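Local coordinates for putative lipoprotein (Clostridium difficile, PDB 4EXR), which is of unknown function but is a putative lipoprotein containing two PepSY (peptidase propeptide and YPEB) domains, at residues A[121-126]-A[147-152]; A[156-161]-A[165-170]; A[38-43]-A[77-82]. All blocks are in the same frame, centred on the assembly; numbering follows the deposited sequence.

Contact 1. Residues A[121-126]-A[147-152]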
ATOM      1  N   GLU A 121     -13.227  12.049 -26.448  1.00 32.40           N
ATOM      2  CA  GLU A 121     -14.065  12.658 -27.494  1.00 36.02           C
ATOM      3  C   GLU A 121     -14.929  11.622 -28.213  1.00 39.46           C
ATOM      4  O   GLU A 121     -16.102  11.861 -28.475  1.00 37.96           O
ATOM      5  CB  GLU A 121     -13.207  13.421 -28.500  1.00 37.97           C
ATOM      6  CG  GLU A 121     -12.595  14.697 -27.942  1.00 51.24           C
ATOM      7  CD  GLU A 121     -11.515  15.268 -28.841  1.00 67.96           C
ATOM      8  OE1 GLU A 121     -11.209  14.651 -29.890  1.00 75.14           O
ATOM      9  OE2 GLU A 121     -10.966  16.333 -28.488  1.00 72.08           O
ATOM     10  N   ILE A 122     -14.350  10.469 -28.526  1.00 35.88           N
ATOM     11  CA  ILE A 122     -15.107   9.380 -29.133  1.00 35.89           C
ATOM     12  C   ILE A 122     -16.228   8.893 -28.208  1.00 39.02           C
ATOM     13  O   ILE A 122     -17.368   8.686 -28.639  1.00 38.03           O
ATOM     14  CB  ILE A 122     -14.182   8.197 -29.517  1.00 38.35           C
ATOM     15  CG1 ILE A 122     -13.349   8.568 -30.747  1.00 39.46           C
ATOM     16  CG2 ILE A 122     -15.001   6.935 -29.784  1.00 33.98           C
ATOM     17  CD1 ILE A 122     -12.227   7.597 -31.063  1.00 38.53           C
ATOM     18  N   ALA A 123     -15.905   8.722 -26.931  1.00 33.46           N
ATOM     19  CA  ALA A 123     -16.888   8.257 -25.953  1.00 37.49           C
ATOM     20  C   ALA A 123     -18.027   9.260 -25.771  1.00 32.99           C
ATOM     21  O   ALA A 123     -19.192   8.882 -25.613  1.00 40.31           O
ATOM     22  CB  ALA A 123     -16.212   7.973 -24.613  1.00 33.97           C
ATOM     23  N   LEU A 124     -17.686  10.539 -25.787  1.00 33.63           N
ATOM     24  CA  LEU A 124     -18.685  11.586 -25.590  1.00 38.04           C
ATOM     25  C   LEU A 124     -19.670  11.702 -26.755  1.00 44.24           C
ATOM     26  O   LEU A 124     -20.795  12.161 -26.572  1.00 44.96           O
ATOM     27  CB  LEU A 124     -18.011  12.922 -25.321  1.00 38.96           C
ATOM     28  CG  LEU A 124     -17.559  13.101 -23.878  1.00 41.45           C
ATOM     29  CD1 LEU A 124     -16.654  14.309 -23.763  1.00 43.93           C
ATOM     30  CD2 LEU A 124     -18.764  13.234 -22.952  1.00 44.26           C
ATOM     31  N   LYS A 125     -19.241  11.289 -27.947  1.00 42.57           N
ATOM     32  CA  LYS A 125     -20.116  11.279 -29.113  1.00 47.29           C
ATOM     33  C   LYS A 125     -21.050  10.080 -29.073  1.00 52.14           C
ATOM     34  O   LYS A 125     -22.073  10.053 -29.756  1.00 56.58           O
ATOM     35  CB  LYS A 125     -19.301  11.263 -30.410  1.00 53.42           C
ATOM     36  CG  LYS A 125     -18.400  12.471 -30.586  1.00 52.34           C
ATOM     37  CD  LYS A 125     -18.471  13.012 -32.001  1.00 60.37           C
ATOM     38  CE  LYS A 125     -17.976  12.013 -33.020  1.00 62.34           C
ATOM     39  NZ  LYS A 125     -18.178  12.536 -34.403  1.00 72.33           N
ATOM     40  N   GLU A 126     -20.688   9.081 -28.279  1.00 53.52           N
ATOM     41  CA  GLU A 126     -21.526   7.899 -28.103  1.00 53.74           C
ATOM     42  C   GLU A 126     -22.531   8.134 -26.977  1.00 55.47           C
ATOM     43  O   GLU A 126     -23.640   7.589 -26.983  1.00 55.18           O
ATOM     44  CB  GLU A 126     -20.662   6.677 -27.779  1.00 48.21           C
ATOM     45  CG  GLU A 126     -21.435   5.377 -27.721  1.00 58.89           C
ATOM     46  CD  GLU A 126     -21.973   4.960 -29.083  1.00 77.91           C
ATOM     47  OE1 GLU A 126     -21.380   5.367 -30.111  1.00 78.32           O
ATOM     48  OE2 GLU A 126     -22.988   4.228 -29.124  1.00 83.46           O
ATOM     49  N   ILE A 147     -13.930   4.817 -20.552  1.00 30.98           N
ATOM     50  CA  ILE A 147     -14.260   6.190 -20.173  1.00 30.48           C
ATOM     51  C   ILE A 147     -15.512   6.208 -19.307  1.00 32.23           C
ATOM     52  O   ILE A 147     -16.559   5.691 -19.702  1.00 31.00           O
ATOM     53  CB  ILE A 147     -14.487   7.085 -21.423  1.00 26.11           C
ATOM     54  CG1 ILE A 147     -13.342   6.907 -22.437  1.00 28.34           C
ATOM     55  CG2 ILE A 147     -14.697   8.549 -21.013  1.00 25.61           C
ATOM     56  CD1 ILE A 147     -11.970   7.256 -21.905  1.00 28.60           C
ATOM     57  N   ARG A 148     -15.402   6.798 -18.121  1.00 28.45           N
ATOM     58  CA  ARG A 148     -16.542   6.907 -17.221  1.00 31.02           C
ATOM     59  C   ARG A 148     -17.235   8.262 -17.430  1.00 33.53           C
ATOM     60  O   ARG A 148     -16.609   9.310 -17.290  1.00 34.09           O
ATOM     61  CB  ARG A 148     -16.094   6.751 -15.765  1.00 33.72           C
ATOM     62  CG  ARG A 148     -17.118   7.225 -14.744  1.00 47.38           C
ATOM     63  CD  ARG A 148     -18.355   6.347 -14.753  1.00 59.21           C
ATOM     64  NE  ARG A 148     -18.037   4.971 -14.380  1.00 74.02           N
ATOM     65  CZ  ARG A 148     -18.432   4.384 -13.253  1.00 76.14           C
ATOM     66  NH1 ARG A 148     -19.180   5.047 -12.376  1.00 71.23           N
ATOM     67  NH2 ARG A 148     -18.086   3.125 -13.011  1.00 72.88           N
ATOM     68  N   ILE A 149     -18.515   8.225 -17.790  1.00 31.06           N
ATOM     69  CA  ILE A 149     -19.280   9.433 -18.114  1.00 33.41           C
ATOM     70  C   ILE A 149     -20.567   9.455 -17.301  1.00 38.76           C
ATOM     71  O   ILE A 149     -21.333   8.495 -17.332  1.00 42.58           O
ATOM     72  CB  ILE A 149     -19.623   9.506 -19.638  1.00 37.08           C
ATOM     73  CG1 ILE A 149     -18.347   9.652 -20.470  1.00 34.09           C
ATOM     74  CG2 ILE A 149     -20.601  10.665 -19.947  1.00 36.36           C
ATOM     75  CD1 ILE A 149     -18.538   9.422 -21.956  1.00 35.61           C
ATOM     76  N   ASP A 150     -20.792  10.548 -16.571  1.00 37.25           N
ATOM     77  CA  ASP A 150     -22.018  10.740 -15.796  1.00 40.75           C
ATOM     78  C   ASP A 150     -22.986  11.644 -16.554  1.00 38.02           C
ATOM     79  O   ASP A 150     -22.584  12.681 -17.076  1.00 38.06           O
ATOM     80  CB  ASP A 150     -21.722  11.379 -14.431  1.00 43.22           C
ATOM     81  CG  ASP A 150     -20.928  10.468 -13.510  1.00 58.55           C
ATOM     82  OD1 ASP A 150     -20.678   9.302 -13.886  1.00 52.00           O
ATOM     83  OD2 ASP A 150     -20.567  10.921 -12.401  1.00 64.15           O
ATOM     84  N   LYS A 151     -24.255  11.250 -16.596  1.00 41.70           N
ATOM     85  CA  LYS A 151     -25.308  12.036 -17.244  1.00 46.83           C
ATOM     86  C   LYS A 151     -26.613  11.841 -16.465  1.00 52.08           C
ATOM     87  O   LYS A 151     -27.132  10.723 -16.381  1.00 55.55           O
ATOM     88  CB  LYS A 151     -25.475  11.597 -18.710  1.00 47.21           C
ATOM     89  CG  LYS A 151     -26.689  12.189 -19.446  1.00 58.03           C
ATOM     90  CD  LYS A 151     -26.429  13.610 -19.928  1.00 59.02           C
ATOM     91  CE  LYS A 151     -27.523  14.103 -20.877  1.00 67.28           C
ATOM     92  NZ  LYS A 151     -27.714  13.232 -22.077  1.00 73.56           N
ATOM     93  N   ASP A 152     -27.129  12.929 -15.896  1.00 54.15           N
ATOM     94  CA  ASP A 152     -28.320  12.893 -15.041  1.00 60.11           C
ATOM     95  C   ASP A 152     -28.063  11.970 -13.848  1.00 59.44           C
ATOM     96  O   ASP A 152     -27.070  12.131 -13.133  1.00 63.91           O
ATOM     97  CB  ASP A 152     -29.564  12.460 -15.835  1.00 63.11           C
ATOM     98  CG  ASP A 152     -30.876  12.786 -15.117  1.00 73.54           C
ATOM     99  OD1 ASP A 152     -30.870  13.631 -14.187  1.00 63.00           O
ATOM    100  OD2 ASP A 152     -31.915  12.197 -15.494  1.00 72.72           O
TER
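Ala-123 and Leu-124 of helix 116-126 pack on Ile-147 and Ile-149 of strand 142-151 in an apolar helix-on-sheet contact of the second PepSY domain. The short segments bear this out: the helix and strand axes come within 9.2 Å and their N-to-C directions differ by 41°. No hydrogen bond crosses between them. Ala-123 is the point of closest backbone approach, its CB directed at the strand and lying 3.7 Å from CB of Ile-147. That methyl group rests against the branch point of the isoleucine, with CG1 and CG2 of Ile-147 almost as near. Ile-149, on the same face, reaches the helix with its CD1. Its CG1 lies anti to the carbonyl carbon (chi1 -65°) and the chain continues extended through chi2, which carries CD1 to 3.8 Å from both CB and the carbonyl O of Ala-123. From another side of the same CD1, the CD2 branch of Leu-124 crosses Ile-149 at a slant, CD2 to CD1 3.9 Å. Val-131 and Trp-134 of strand 130-139 border Ile-147, while Ile-158 of strand 154-161 touches both Ala-123 and Ile-149, so the apolar layer spans three strands. With only hydrocarbon groups and one carbonyl O meeting here, and with Ala-123, Ile-147 and Ile-149 all buried, cohesion between these segments probably rests on dispersion and exclusion of water rather than on directional bonds.

Contact 2. Residues A[156-161]-A[165-170]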
ATOM      1  N   TYR A 156     -22.083   5.805 -16.907  1.00 40.40           N
ATOM      2  CA  TYR A 156     -21.851   4.978 -18.084  1.00 37.74           C
ATOM      3  C   TYR A 156     -20.367   4.708 -18.236  1.00 37.07           C
ATOM      4  O   TYR A 156     -19.544   5.610 -18.061  1.00 36.60           O
ATOM      5  CB  TYR A 156     -22.367   5.674 -19.354  1.00 41.60           C
ATOM      6  CG  TYR A 156     -23.860   5.911 -19.373  1.00 48.94           C
ATOM      7  CD1 TYR A 156     -24.402   7.082 -18.862  1.00 44.94           C
ATOM      8  CD2 TYR A 156     -24.730   4.964 -19.906  1.00 54.91           C
ATOM      9  CE1 TYR A 156     -25.767   7.305 -18.873  1.00 55.86           C
ATOM     10  CE2 TYR A 156     -26.100   5.179 -19.922  1.00 59.46           C
ATOM     11  CZ  TYR A 156     -26.613   6.352 -19.402  1.00 59.15           C
ATOM     12  OH  TYR A 156     -27.972   6.576 -19.409  1.00 62.03           O
ATOM     13  N   ASP A 157     -20.030   3.461 -18.544  1.00 35.66           N
ATOM     14  CA  ASP A 157     -18.674   3.110 -18.931  1.00 32.48           C
ATOM     15  C   ASP A 157     -18.664   2.834 -20.430  1.00 35.17           C
ATOM     16  O   ASP A 157     -19.419   1.990 -20.926  1.00 37.66           O
ATOM     17  CB  ASP A 157     -18.178   1.888 -18.153  1.00 43.00           C
ATOM     18  CG  ASP A 157     -17.842   2.212 -16.701  1.00 54.59           C
ATOM     19  OD1 ASP A 157     -17.391   3.343 -16.422  1.00 48.17           O
ATOM     20  OD2 ASP A 157     -18.022   1.328 -15.837  1.00 65.38           O
ATOM     21  N   ILE A 158     -17.835   3.578 -21.151  1.00 30.61           N
ATOM     22  CA  ILE A 158     -17.708   3.411 -22.586  1.00 31.62           C
ATOM     23  C   ILE A 158     -16.322   2.845 -22.857  1.00 28.67           C
ATOM     24  O   ILE A 158     -15.323   3.440 -22.452  1.00 30.93           O
ATOM     25  CB  ILE A 158     -17.803   4.766 -23.328  1.00 35.94           C
ATOM     26  CG1 ILE A 158     -18.979   5.607 -22.816  1.00 44.38           C
ATOM     27  CG2 ILE A 158     -17.866   4.542 -24.848  1.00 34.56           C
ATOM     28  CD1 ILE A 158     -20.334   5.049 -23.152  1.00 47.74           C
ATOM     29  N   LYS A 159     -16.254   1.711 -23.543  1.00 28.48           N
ATOM     30  CA  LYS A 159     -14.967   1.132 -23.900  1.00 31.02           C
ATOM     31  C   LYS A 159     -14.635   1.446 -25.349  1.00 31.73           C
ATOM     32  O   LYS A 159     -15.442   1.192 -26.250  1.00 33.21           O
ATOM     33  CB  LYS A 159     -14.957  -0.373 -23.624  1.00 28.19           C
ATOM     34  CG  LYS A 159     -15.228  -0.675 -22.156  1.00 33.44           C
ATOM     35  CD  LYS A 159     -15.188  -2.154 -21.822  1.00 35.45           C
ATOM     36  CE  LYS A 159     -15.360  -2.345 -20.316  1.00 40.28           C
ATOM     37  NZ  LYS A 159     -15.404  -3.776 -19.926  1.00 51.03           N
ATOM     38  N   VAL A 160     -13.459   2.034 -25.555  1.00 28.25           N
ATOM     39  CA  VAL A 160     -13.007   2.448 -26.878  1.00 26.50           C
ATOM     40  C   VAL A 160     -11.698   1.731 -27.228  1.00 29.49           C
ATOM     41  O   VAL A 160     -10.740   1.805 -26.460  1.00 28.50           O
ATOM     42  CB  VAL A 160     -12.754   3.975 -26.905  1.00 31.59           C
ATOM     43  CG1 VAL A 160     -12.226   4.419 -28.261  1.00 32.38           C
ATOM     44  CG2 VAL A 160     -14.019   4.756 -26.513  1.00 29.97           C
ATOM     45  N   ASP A 161     -11.657   1.038 -28.372  1.00 28.76           N
ATOM     46  CA  ASP A 161     -10.411   0.424 -28.858  1.00 25.33           C
ATOM     47  C   ASP A 161      -9.291   1.464 -28.914  1.00 31.15           C
ATOM     48  O   ASP A 161      -9.433   2.518 -29.548  1.00 31.85           O
ATOM     49  CB  ASP A 161     -10.605  -0.192 -30.248  1.00 26.97           C
ATOM     50  CG  ASP A 161      -9.391  -0.987 -30.704  1.00 43.60           C
ATOM     51  OD1 ASP A 161      -8.327  -0.378 -30.964  1.00 37.23           O
ATOM     52  OD2 ASP A 161      -9.498  -2.227 -30.812  1.00 49.66           O
ATOM     53  N   GLY A 165     -10.217   3.200 -32.346  1.00 36.32           N
ATOM     54  CA  GLY A 165     -11.219   4.192 -31.981  1.00 33.84           C
ATOM     55  C   GLY A 165     -12.643   3.670 -31.957  1.00 38.24           C
ATOM     56  O   GLY A 165     -13.579   4.412 -31.658  1.00 43.56           O
ATOM     57  N   THR A 166     -12.799   2.394 -32.285  1.00 38.72           N
ATOM     58  CA  THR A 166     -14.088   1.708 -32.272  1.00 40.16           C
ATOM     59  C   THR A 166     -14.711   1.705 -30.886  1.00 38.84           C
ATOM     60  O   THR A 166     -14.036   1.414 -29.905  1.00 37.31           O
ATOM     61  CB  THR A 166     -13.899   0.226 -32.662  1.00 50.28           C
ATOM     62  OG1 THR A 166     -13.074   0.137 -33.828  1.00 55.62           O
ATOM     63  CG2 THR A 166     -15.244  -0.447 -32.923  1.00 55.98           C
ATOM     64  N   VAL A 167     -15.999   2.019 -30.798  1.00 39.04           N
ATOM     65  CA  VAL A 167     -16.717   1.845 -29.543  1.00 36.40           C
ATOM     66  C   VAL A 167     -17.029   0.354 -29.353  1.00 44.69           C
ATOM     67  O   VAL A 167     -17.786  -0.234 -30.125  1.00 42.92           O
ATOM     68  CB  VAL A 167     -18.005   2.694 -29.502  1.00 43.31           C
ATOM     69  CG1 VAL A 167     -18.794   2.405 -28.235  1.00 42.41           C
ATOM     70  CG2 VAL A 167     -17.663   4.168 -29.592  1.00 41.86           C
ATOM     71  N   LEU A 168     -16.427  -0.257 -28.333  1.00 44.09           N
ATOM     72  CA  LEU A 168     -16.506  -1.706 -28.136  1.00 38.75           C
ATOM     73  C   LEU A 168     -17.652  -2.140 -27.244  1.00 47.77           C
ATOM     74  O   LEU A 168     -18.145  -3.270 -27.351  1.00 47.05           O
ATOM     75  CB  LEU A 168     -15.206  -2.239 -27.538  1.00 35.68           C
ATOM     76  CG  LEU A 168     -13.940  -1.962 -28.343  1.00 37.90           C
ATOM     77  CD1 LEU A 168     -12.722  -2.387 -27.534  1.00 33.79           C
ATOM     78  CD2 LEU A 168     -13.980  -2.655 -29.702  1.00 34.42           C
ATOM     79  N   LYS A 169     -18.059  -1.252 -26.348  1.00 40.66           N
ATOM     80  CA  LYS A 169     -19.085  -1.586 -25.380  1.00 40.51           C
ATOM     81  C   LYS A 169     -19.553  -0.327 -24.677  1.00 42.10           C
ATOM     82  O   LYS A 169     -18.771   0.593 -24.437  1.00 41.85           O
ATOM     83  CB  LYS A 169     -18.557  -2.593 -24.351  1.00 35.08           C
ATOM     84  CG  LYS A 169     -19.626  -3.092 -23.382  1.00 49.23           C
ATOM     85  CD  LYS A 169     -19.047  -3.964 -22.280  1.00 66.54           C
ATOM     86  CE  LYS A 169     -18.814  -5.386 -22.756  1.00 80.33           C
ATOM     87  NZ  LYS A 169     -18.083  -6.205 -21.743  1.00 83.88           N
ATOM     88  N   VAL A 170     -20.846  -0.288 -24.375  1.00 48.60           N
ATOM     89  CA  VAL A 170     -21.438   0.766 -23.565  1.00 48.98           C
ATOM     90  C   VAL A 170     -22.234   0.084 -22.459  1.00 53.71           C
ATOM     91  O   VAL A 170     -23.116  -0.726 -22.740  1.00 57.19           O
ATOM     92  CB  VAL A 170     -22.383   1.652 -24.395  1.00 52.02           C
ATOM     93  CG1 VAL A 170     -23.027   2.711 -23.516  1.00 55.52           C
ATOM     94  CG2 VAL A 170     -21.636   2.295 -25.560  1.00 49.47           C
TER
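A classic beta bulge interrupts the hairpin formed by strands 154-161 and 167-172, the last pair of the second PepSY domain: Leu-168 and Lys-169 both stand opposite Lys-159. The register shows it, since Lys-159 forms a hydrogen-bonded antiparallel pair with Lys-169, whereas the next non-hydrogen-bonded pair joins Val-160 to Val-167. Lys-159 N donates to Lys-169 O (2.9 Å), but Lys-159 O accepts from Leu-168 N, at 2.7 Å. The side chain of Leu-168 leans over the Asp-161 backbone, CD1 lying 3.7 Å from Asp-161 N. Toward the turn, Asp-161 N bonds to Thr-166 O at 2.9 Å, and Gly-165 N returns a bent bond to Asp-161 O (3.0 Å, 145°). OD1 of Asp-161 accepts from the backbone N of Lys-163 and of Lys-164 within the turn. On one face Ile-158 has CG1 anti to the carbonyl carbon (chi1 -46°) and turns at chi2 (-68°), which brings CD1 to 3.6 Å from CG1 of Val-170; its CG2 meets CG1 of Val-167. On the other, Lys-159 and Lys-169 run alongside each other, NZ to NZ 4.0 Å, a close approach of like charges at the surface that may disfavour full protonation of both. Helix 116-126 covers the aliphatic face through Ala-123 on Ile-158 and Ile-122 on Val-167; strand 142-151 flanks strand 154-161 on its other side, placing strand 167-172 at the sheet's outer edge within the chain.

Contact 3. Residues A[38-43]-A[77-82]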
ATOM      1  N   ILE A  38       3.639   6.901 -17.231  1.00 25.00           N
ATOM      2  CA  ILE A  38       4.161   5.607 -17.688  1.00 25.42           C
ATOM      3  C   ILE A  38       5.687   5.548 -17.565  1.00 27.57           C
ATOM      4  O   ILE A  38       6.238   4.567 -17.056  1.00 29.52           O
ATOM      5  CB  ILE A  38       3.747   5.329 -19.148  1.00 26.43           C
ATOM      6  CG1 ILE A  38       2.233   5.081 -19.234  1.00 25.27           C
ATOM      7  CG2 ILE A  38       4.559   4.134 -19.743  1.00 27.39           C
ATOM      8  CD1 ILE A  38       1.705   4.969 -20.666  1.00 26.36           C
ATOM      9  N   ASN A  39       6.368   6.605 -18.009  1.00 26.64           N
ATOM     10  CA  ASN A  39       7.834   6.633 -17.959  1.00 27.37           C
ATOM     11  C   ASN A  39       8.413   6.658 -16.548  1.00 29.81           C
ATOM     12  O   ASN A  39       9.441   6.038 -16.290  1.00 32.67           O
ATOM     13  CB  ASN A  39       8.397   7.799 -18.794  1.00 30.79           C
ATOM     14  CG  ASN A  39       8.163   7.610 -20.292  1.00 39.34           C
ATOM     15  OD1 ASN A  39       7.980   6.489 -20.768  1.00 42.69           O
ATOM     16  ND2 ASN A  39       8.149   8.708 -21.033  1.00 51.99           N
ATOM     17  N   ILE A  40       7.760   7.376 -15.638  1.00 27.99           N
ATOM     18  CA  ILE A  40       8.169   7.385 -14.236  1.00 27.16           C
ATOM     19  C   ILE A  40       8.082   5.964 -13.670  1.00 28.66           C
ATOM     20  O   ILE A  40       9.012   5.467 -13.021  1.00 31.39           O
ATOM     21  CB  ILE A  40       7.291   8.350 -13.400  1.00 33.14           C
ATOM     22  CG1 ILE A  40       7.619   9.808 -13.742  1.00 38.54           C
ATOM     23  CG2 ILE A  40       7.499   8.126 -11.909  1.00 36.26           C
ATOM     24  CD1 ILE A  40       6.562  10.774 -13.273  1.00 35.98           C
ATOM     25  N   PHE A  41       6.973   5.290 -13.952  1.00 28.92           N
ATOM     26  CA  PHE A  41       6.795   3.924 -13.474  1.00 27.45           C
ATOM     27  C   PHE A  41       7.878   2.997 -14.047  1.00 32.26           C
ATOM     28  O   PHE A  41       8.516   2.232 -13.318  1.00 29.14           O
ATOM     29  CB  PHE A  41       5.403   3.407 -13.859  1.00 25.18           C
ATOM     30  CG  PHE A  41       5.135   2.002 -13.391  1.00 27.03           C
ATOM     31  CD1 PHE A  41       5.494   0.913 -14.174  1.00 24.39           C
ATOM     32  CD2 PHE A  41       4.534   1.775 -12.163  1.00 26.85           C
ATOM     33  CE1 PHE A  41       5.271  -0.388 -13.739  1.00 26.90           C
ATOM     34  CE2 PHE A  41       4.303   0.477 -11.723  1.00 26.62           C
ATOM     35  CZ  PHE A  41       4.670  -0.604 -12.521  1.00 25.86           C
ATOM     36  N   LYS A  42       8.071   3.064 -15.358  1.00 31.40           N
ATOM     37  CA  LYS A  42       8.983   2.152 -16.043  1.00 33.87           C
ATOM     38  C   LYS A  42      10.429   2.399 -15.648  1.00 35.10           C
ATOM     39  O   LYS A  42      11.249   1.478 -15.626  1.00 37.29           O
ATOM     40  CB  LYS A  42       8.837   2.308 -17.550  1.00 32.97           C
ATOM     41  CG  LYS A  42       7.621   1.627 -18.129  1.00 34.24           C
ATOM     42  CD  LYS A  42       7.650   1.762 -19.631  1.00 45.19           C
ATOM     43  CE  LYS A  42       6.710   0.781 -20.291  1.00 60.34           C
ATOM     44  NZ  LYS A  42       6.685   0.993 -21.767  1.00 70.88           N
ATOM     45  N   ASP A  43      10.741   3.652 -15.348  1.00 35.64           N
ATOM     46  CA  ASP A  43      12.079   4.012 -14.911  1.00 36.23           C
ATOM     47  C   ASP A  43      12.405   3.421 -13.536  1.00 38.03           C
ATOM     48  O   ASP A  43      13.552   3.054 -13.269  1.00 38.84           O
ATOM     49  CB  ASP A  43      12.238   5.530 -14.889  1.00 44.46           C
ATOM     50  CG  ASP A  43      13.633   5.961 -14.484  1.00 69.14           C
ATOM     51  OD1 ASP A  43      14.603   5.283 -14.891  1.00 70.77           O
ATOM     52  OD2 ASP A  43      13.759   6.970 -13.755  1.00 79.77           O
HETATM   53  N   MSE A  77       1.851   2.764  -8.402  1.00 25.42           N
HETATM   54  CA  MSE A  77       2.310   4.121  -8.155  1.00 24.96           C
HETATM   55  C   MSE A  77       1.169   5.086  -8.387  1.00 24.97           C
HETATM   56  O   MSE A  77       0.381   4.921  -9.320  1.00 23.49           O
HETATM   57  CB  MSE A  77       3.483   4.499  -9.060  1.00 30.51           C
HETATM   58  CG  MSE A  77       4.768   3.746  -8.769  1.00 29.73           C
HETATM   59 SE   MSE A  77       6.266   4.516  -9.727  0.75 48.35          SE
HETATM   60  CE  MSE A  77       6.435   6.193  -8.763  1.00 37.57           C
ATOM     61  N   LYS A  78       1.088   6.088  -7.533  1.00 25.35           N
ATOM     62  CA  LYS A  78       0.171   7.207  -7.758  1.00 27.65           C
ATOM     63  C   LYS A  78       0.992   8.464  -7.964  1.00 27.03           C
ATOM     64  O   LYS A  78       1.906   8.746  -7.195  1.00 28.84           O
ATOM     65  CB  LYS A  78      -0.806   7.378  -6.599  1.00 30.80           C
ATOM     66  CG  LYS A  78      -1.844   6.263  -6.504  1.00 33.80           C
ATOM     67  CD  LYS A  78      -2.817   6.537  -5.366  1.00 39.23           C
ATOM     68  CE  LYS A  78      -3.928   5.501  -5.342  1.00 53.05           C
ATOM     69  NZ  LYS A  78      -4.584   5.454  -4.003  1.00 69.10           N
ATOM     70  N   ILE A  79       0.662   9.195  -9.022  1.00 28.50           N
ATOM     71  CA  ILE A  79       1.417  10.365  -9.437  1.00 26.64           C
ATOM     72  C   ILE A  79       0.456  11.526  -9.656  1.00 24.96           C
ATOM     73  O   ILE A  79      -0.532  11.390 -10.384  1.00 26.97           O
ATOM     74  CB  ILE A  79       2.167  10.074 -10.764  1.00 28.60           C
ATOM     75  CG1 ILE A  79       3.184   8.944 -10.568  1.00 29.94           C
ATOM     76  CG2 ILE A  79       2.869  11.326 -11.265  1.00 31.57           C
ATOM     77  CD1 ILE A  79       3.464   8.160 -11.836  1.00 30.76           C
ATOM     78  N   ASP A  80       0.730  12.662  -9.014  1.00 25.37           N
ATOM     79  CA  ASP A  80      -0.048  13.881  -9.253  1.00 26.17           C
ATOM     80  C   ASP A  80       0.063  14.308 -10.716  1.00 28.19           C
ATOM     81  O   ASP A  80       1.163  14.490 -11.237  1.00 30.46           O
ATOM     82  CB  ASP A  80       0.450  15.003  -8.336  1.00 30.60           C
ATOM     83  CG  ASP A  80      -0.444  16.252  -8.374  1.00 40.16           C
ATOM     84  OD1 ASP A  80      -0.704  16.800  -9.466  1.00 36.63           O
ATOM     85  OD2 ASP A  80      -0.877  16.692  -7.291  1.00 40.76           O
ATOM     86  N   ALA A  81      -1.084  14.470 -11.369  1.00 28.08           N
ATOM     87  CA  ALA A  81      -1.139  14.702 -12.816  1.00 30.48           C
ATOM     88  C   ALA A  81      -0.760  16.139 -13.189  1.00 32.16           C
ATOM     89  O   ALA A  81      -0.687  16.483 -14.362  1.00 32.93           O
ATOM     90  CB  ALA A  81      -2.519  14.384 -13.346  1.00 29.25           C
ATOM     91  N   ASN A  82      -0.524  16.968 -12.187  1.00 29.33           N
ATOM     92  CA  ASN A  82      -0.084  18.338 -12.439  1.00 31.53           C
ATOM     93  C   ASN A  82       1.309  18.637 -11.899  1.00 42.19           C
ATOM     94  O   ASN A  82       2.075  19.370 -12.520  1.00 42.41           O
ATOM     95  CB  ASN A  82      -1.115  19.345 -11.916  1.00 36.81           C
ATOM     96  CG  ASN A  82      -2.365  19.368 -12.769  1.00 39.68           C
ATOM     97  OD1 ASN A  82      -2.311  19.727 -13.947  1.00 35.37           O
ATOM     98  ND2 ASN A  82      -3.493  18.969 -12.191  1.00 32.87           N
TER
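CG of Phe-41 is anti to the backbone N (chi1 -180°), while Met-77, a selenomethionine, extends through chi2 and then bends at chi3 (70°); these torsions bring ring and selenium together in a Met-aromatic contact. It belongs to the helix-on-sheet packing of the first PepSY domain, where helix 34-44 lies over strand 73-80. The axes of the short segments approach to 9.7 Å, at 140° between their N-to-C directions. Selenium of Met-77 is 5.2 Å from the centroid of the Phe-41 ring and well off the ring normal, so the geometry is oblique. Its closer neighbour is the helix backbone, with SE 3.8 Å from CA of Phe-41, and CG of Met-77 lies 3.9 Å from ring atom CD2. The bend at chi3 turns CE across the helix axis toward Ile-40, whose side chain crosses that of Met-77 at about a right angle; CE to CG2 is 3.8 Å. Val-66 of strand 61-69 and Ile-50 of strand 49-58 border the ring, and Val-86 of strand 86-93 borders Met-77. At the end of the strand, Asp-80 OD1 accepts from Asn-82 N at 2.7 Å in an Asx turn, and also from Thr-83 N. Across the contact, Ile-40 and Ile-79 meet tip to tip, Ile-40 offering its CG2 branch and Ile-79 the end of its longer one: CD1 of Ile-79 lies 4.0 Å from CG2 of Ile-40 and 4.1 Å from its CB.

Contact 3 comes first along the chain, contact 1 next and contact 2 last, each closing before the following one opens. All three involve one antiparallel sheet: contacts 1 and 3 each pack a helix on it, and contact 2 pairs two of its strands. Contact 3 belongs to the first PepSY domain, contacts 1 and 2 to the second. Contact 3 lies on the opposite side of the chain's centre, its own centre about 25 Å from each of the others and its nearest atoms about 14 Å from theirs. Contacts 1 and 2 have centres about 9 Å apart and touch: Arg-148 NE forms a 2.7 Å salt bridge with Asp-157 OD1 between neighbouring strands. Each domain thus has its own helix packed on its part of the shared sheet.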